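Local coordinates for protein 5'-nucleotidase SurE (Aquifex aeolicus, PDB 2WQK) that probably removes the phosphate from nucleoside 5'-monophosphates by hydrolysis, with the help of one divalent metal cation per subunit, at residues Asn98-Ser106 against Arg179-Glu187. Numbering follows the deposited sequence.
Sequences NLGEDITYS and RQGKRAYKE. With SO4 (sulfate ion), chain C.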
loop_
_atom_site.group_PDB
_atom_site.type_symbol
_atom_site.label_atom_id
_atom_site.label_comp_id
_atom_site.label_asym_id
_atom_site.label_seq_id
_atom_site.Cartn_x
_atom_site.Cartn_y
_atom_site.Cartn_z
ATOM N N ASN A 98 -5.316 -17.894 13.499
ATOM C CA ASN A 98 -3.953 -17.472 13.812
ATOM C C ASN A 98 -3.278 -18.549 14.648
ATOM O O ASN A 98 -3.368 -18.564 15.893
ATOM C CB ASN A 98 -4.004 -16.130 14.513
ATOM C CG ASN A 98 -4.265 -15.005 13.534
ATOM O OD1 ASN A 98 -3.455 -14.758 12.620
ATOM N ND2 ASN A 98 -5.412 -14.322 13.690
ATOM N N LEU A 99 -2.684 -19.513 13.927
ATOM C CA LEU A 99 -2.133 -20.712 14.492
ATOM C C LEU A 99 -0.636 -20.830 14.195
ATOM O O LEU A 99 -0.124 -20.315 13.188
ATOM C CB LEU A 99 -2.819 -21.930 13.845
ATOM C CG LEU A 99 -4.300 -22.039 14.165
ATOM C CD1 LEU A 99 -5.035 -22.902 13.120
ATOM C CD2 LEU A 99 -4.548 -22.566 15.580
ATOM N N GLY A 100 0.022 -21.561 15.073
ATOM C CA GLY A 100 1.380 -21.995 14.800
ATOM C C GLY A 100 2.338 -20.847 14.578
ATOM O O GLY A 100 2.250 -19.781 15.189
ATOM N N GLU A 101 3.232 -21.063 13.629
ATOM C CA GLU A 101 4.300 -20.114 13.319
ATOM C C GLU A 101 3.796 -18.784 12.852
ATOM O O GLU A 101 4.446 -17.714 13.011
ATOM C CB GLU A 101 5.199 -20.681 12.201
ATOM C CG GLU A 101 5.969 -21.904 12.602
ATOM C CD GLU A 101 6.798 -21.697 13.861
ATOM O OE1 GLU A 101 6.959 -20.538 14.312
ATOM O OE2 GLU A 101 7.297 -22.706 14.403
ATOM N N ASP A 102 2.616 -18.795 12.245
ATOM C CA ASP A 102 2.033 -17.581 11.682
ATOM C C ASP A 102 1.508 -16.521 12.719
ATOM O O ASP A 102 1.161 -15.376 12.382
ATOM C CB ASP A 102 1.064 -18.023 10.599
ATOM C CG ASP A 102 1.808 -18.765 9.445
ATOM O OD1 ASP A 102 2.848 -18.234 8.957
ATOM O OD2 ASP A 102 1.393 -19.873 9.052
ATOM N N ILE A 103 1.531 -16.893 13.987
ATOM C CA ILE A 103 1.143 -15.973 15.074
ATOM C C ILE A 103 1.980 -14.672 15.042
ATOM O O ILE A 103 1.478 -13.580 15.288
ATOM C CB ILE A 103 1.263 -16.702 16.410
ATOM C CG1 ILE A 103 0.173 -17.774 16.534
ATOM C CG2 ILE A 103 1.226 -15.779 17.615
ATOM C CD1 ILE A 103 0.463 -18.778 17.696
ATOM N N THR A 104 3.270 -14.783 14.716
ATOM C CA THR A 104 4.183 -13.638 14.653
ATOM C C THR A 104 3.737 -12.523 13.724
ATOM O O THR A 104 4.061 -11.369 13.925
ATOM C CB THR A 104 5.568 -14.100 14.157
ATOM O OG1 THR A 104 6.088 -15.036 15.109
ATOM C CG2 THR A 104 6.487 -12.924 14.010
ATOM N N TYR A 105 3.014 -12.889 12.666
ATOM C CA TYR A 105 2.603 -11.958 11.643
ATOM C C TYR A 105 1.172 -11.423 11.828
ATOM O O TYR A 105 0.668 -10.632 11.021
ATOM C CB TYR A 105 2.690 -12.648 10.277
ATOM C CG TYR A 105 4.094 -13.133 9.937
ATOM C CD1 TYR A 105 5.113 -12.243 9.737
ATOM C CD2 TYR A 105 4.369 -14.476 9.832
ATOM C CE1 TYR A 105 6.394 -12.690 9.402
ATOM C CE2 TYR A 105 5.648 -14.940 9.497
ATOM C CZ TYR A 105 6.661 -14.029 9.304
ATOM O OH TYR A 105 7.933 -14.466 8.966
ATOM N N SER A 106 0.504 -11.879 12.880
ATOM C CA SER A 106 -0.928 -11.573 13.047
ATOM C C SER A 106 -1.190 -10.231 13.736
ATOM O O SER A 106 -0.690 -9.957 14.855
ATOM C CB SER A 106 -1.543 -12.644 13.936
ATOM O OG SER A 106 -2.862 -12.288 14.370
ATOM N N ARG A 179 -0.168 -25.946 22.895
ATOM C CA ARG A 179 1.053 -25.254 22.496
ATOM C C ARG A 179 0.969 -24.745 21.063
ATOM O O ARG A 179 0.203 -25.243 20.251
ATOM C CB ARG A 179 2.280 -26.180 22.649
ATOM C CG ARG A 179 2.337 -27.378 21.722
ATOM C CD ARG A 179 3.608 -28.180 21.911
ATOM N NE ARG A 179 3.701 -29.265 20.922
ATOM C CZ ARG A 179 3.169 -30.448 21.053
ATOM N NH1 ARG A 179 2.441 -30.724 22.121
ATOM N NH2 ARG A 179 3.346 -31.356 20.065
ATOM N N GLN A 180 1.834 -23.783 20.738
ATOM C CA GLN A 180 1.988 -23.309 19.378
ATOM C C GLN A 180 2.543 -24.466 18.525
ATOM O O GLN A 180 3.609 -24.982 18.802
ATOM C CB GLN A 180 3.003 -22.154 19.347
ATOM C CG GLN A 180 3.255 -21.546 17.966
ATOM C CD GLN A 180 4.374 -20.548 18.007
ATOM O OE1 GLN A 180 5.304 -20.698 18.777
ATOM N NE2 GLN A 180 4.298 -19.541 17.156
ATOM N N GLY A 181 1.846 -24.833 17.464
ATOM C CA GLY A 181 2.311 -25.881 16.574
ATOM C C GLY A 181 3.318 -25.321 15.583
ATOM O O GLY A 181 3.609 -24.141 15.555
ATOM N N LYS A 182 3.860 -26.196 14.750
ATOM C CA LYS A 182 4.737 -25.753 13.661
ATOM C C LYS A 182 3.885 -25.066 12.543
ATOM O O LYS A 182 3.197 -24.055 12.777
ATOM C CB LYS A 182 5.603 -26.941 13.161
ATOM C CG LYS A 182 6.604 -27.466 14.227
ATOM C CD LYS A 182 7.521 -28.659 13.781
ATOM C CE LYS A 182 8.444 -29.072 14.940
ATOM N NZ LYS A 182 9.441 -30.103 14.530
ATOM N N ARG A 183 4.035 -25.496 11.305
ATOM C CA ARG A 183 3.041 -25.239 10.287
ATOM C C ARG A 183 2.482 -26.582 9.848
ATOM O O ARG A 183 3.222 -27.477 9.492
ATOM C CB ARG A 183 3.639 -24.476 9.112
ATOM C CG ARG A 183 3.683 -22.983 9.333
ATOM C CD ARG A 183 4.806 -22.346 8.583
ATOM N NE ARG A 183 4.821 -20.902 8.806
ATOM C CZ ARG A 183 5.857 -20.096 8.552
ATOM N NH1 ARG A 183 6.975 -20.607 8.065
ATOM N NH2 ARG A 183 5.766 -18.799 8.825
ATOM N N ALA A 184 1.168 -26.719 9.925
ATOM C CA ALA A 184 0.528 -28.010 9.640
ATOM C C ALA A 184 0.283 -28.134 8.148
ATOM O O ALA A 184 -0.842 -28.343 7.731
ATOM C CB ALA A 184 -0.799 -28.152 10.429
ATOM N N TYR A 185 1.341 -28.000 7.350
ATOM C CA TYR A 185 1.279 -28.223 5.896
ATOM C C TYR A 185 2.677 -28.430 5.305
ATOM O O TYR A 185 3.700 -28.099 5.933
ATOM C CB TYR A 185 0.589 -27.063 5.188
ATOM C CG TYR A 185 1.298 -25.742 5.375
ATOM C CD1 TYR A 185 2.346 -25.375 4.531
ATOM C CD2 TYR A 185 0.908 -24.866 6.385
ATOM C CE1 TYR A 185 3.011 -24.161 4.694
ATOM C CE2 TYR A 185 1.560 -23.649 6.561
ATOM C CZ TYR A 185 2.610 -23.309 5.710
ATOM O OH TYR A 185 3.256 -22.106 5.909
ATOM N N LYS A 186 2.703 -28.981 4.091
ATOM C CA LYS A 186 3.927 -29.218 3.333
ATOM C C LYS A 186 4.081 -28.087 2.314
ATOM O O LYS A 186 3.161 -27.760 1.577
ATOM C CB LYS A 186 3.834 -30.544 2.575
ATOM C CG LYS A 186 3.877 -31.776 3.461
ATOM C CD LYS A 186 5.303 -32.243 3.707
ATOM C CE LYS A 186 5.347 -33.464 4.614
ATOM N NZ LYS A 186 4.919 -33.141 6.004
ATOM N N GLU A 187 5.257 -27.491 2.275
ATOM C CA GLU A 187 5.528 -26.397 1.356
ATOM C C GLU A 187 6.129 -26.931 0.057
ATOM O O GLU A 187 7.101 -27.668 0.062
ATOM C CB GLU A 187 6.472 -25.411 2.040
ATOM C CG GLU A 187 6.845 -24.209 1.244
ATOM C CD GLU A 187 7.497 -23.147 2.126
ATOM O OE1 GLU A 187 8.728 -23.115 2.195
ATOM O OE2 GLU A 187 6.769 -22.370 2.794
HETATM S S SO4 C . -4.756 -10.946 11.190
HETATM O O1 SO4 C . -5.329 -11.912 10.254
HETATM O O2 SO4 C . -5.634 -9.733 11.160
HETATM O O3 SO4 C . -4.785 -11.443 12.518
HETATM O O4 SO4 C . -3.364 -10.552 10.806
HETATM O O HOH W 1 6.776 -18.214 15.296
#
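Straight from CG to NE, with chi2 at 152° and chi3 at 180°, the R183 side chain brings its guanidinium to D102, whose CG stands beside its own backbone N (chi1 -63°). NH2 of R183 gives D102 OD1 a salt-bridge hydrogen bond of 3.0 Å, arriving from above the carboxylate plane, and NE adds a weak one to the same oxygen. E101 lies over one face of the guanidinium, its CB 3.4 Å from R183 NE, while the Y105 ring, nearly coplanar with the group, turns CE2 toward NH2. Both R183 NH1 and Y105 OH go on to E114 of the second subunit, so this cluster belongs to the subunit interface. In the SurE fold the 3-10 turn 101-105 leads into helix 107-117, whereas segment 179-187 runs from the central mixed sheet out to the hairpin 186-206. With an alanine at R183, D102 and E114 of the second subunit would probably lose the cation they share, and E101 CB the flat group it packs against. Further along, G100 O is gripped from opposite faces by I103 N and by Q180 NE2, the latter at 2.8 Å. E101 N donates to K182 O at 3.1 Å, and the two segments run so close here that a CB on G100 would clash with that oxygen. Beside the N-terminus of helix 107-117, S106 OG and N98 ND2 both donate to O3 of a sulfate, probably from the crystallisation liquor.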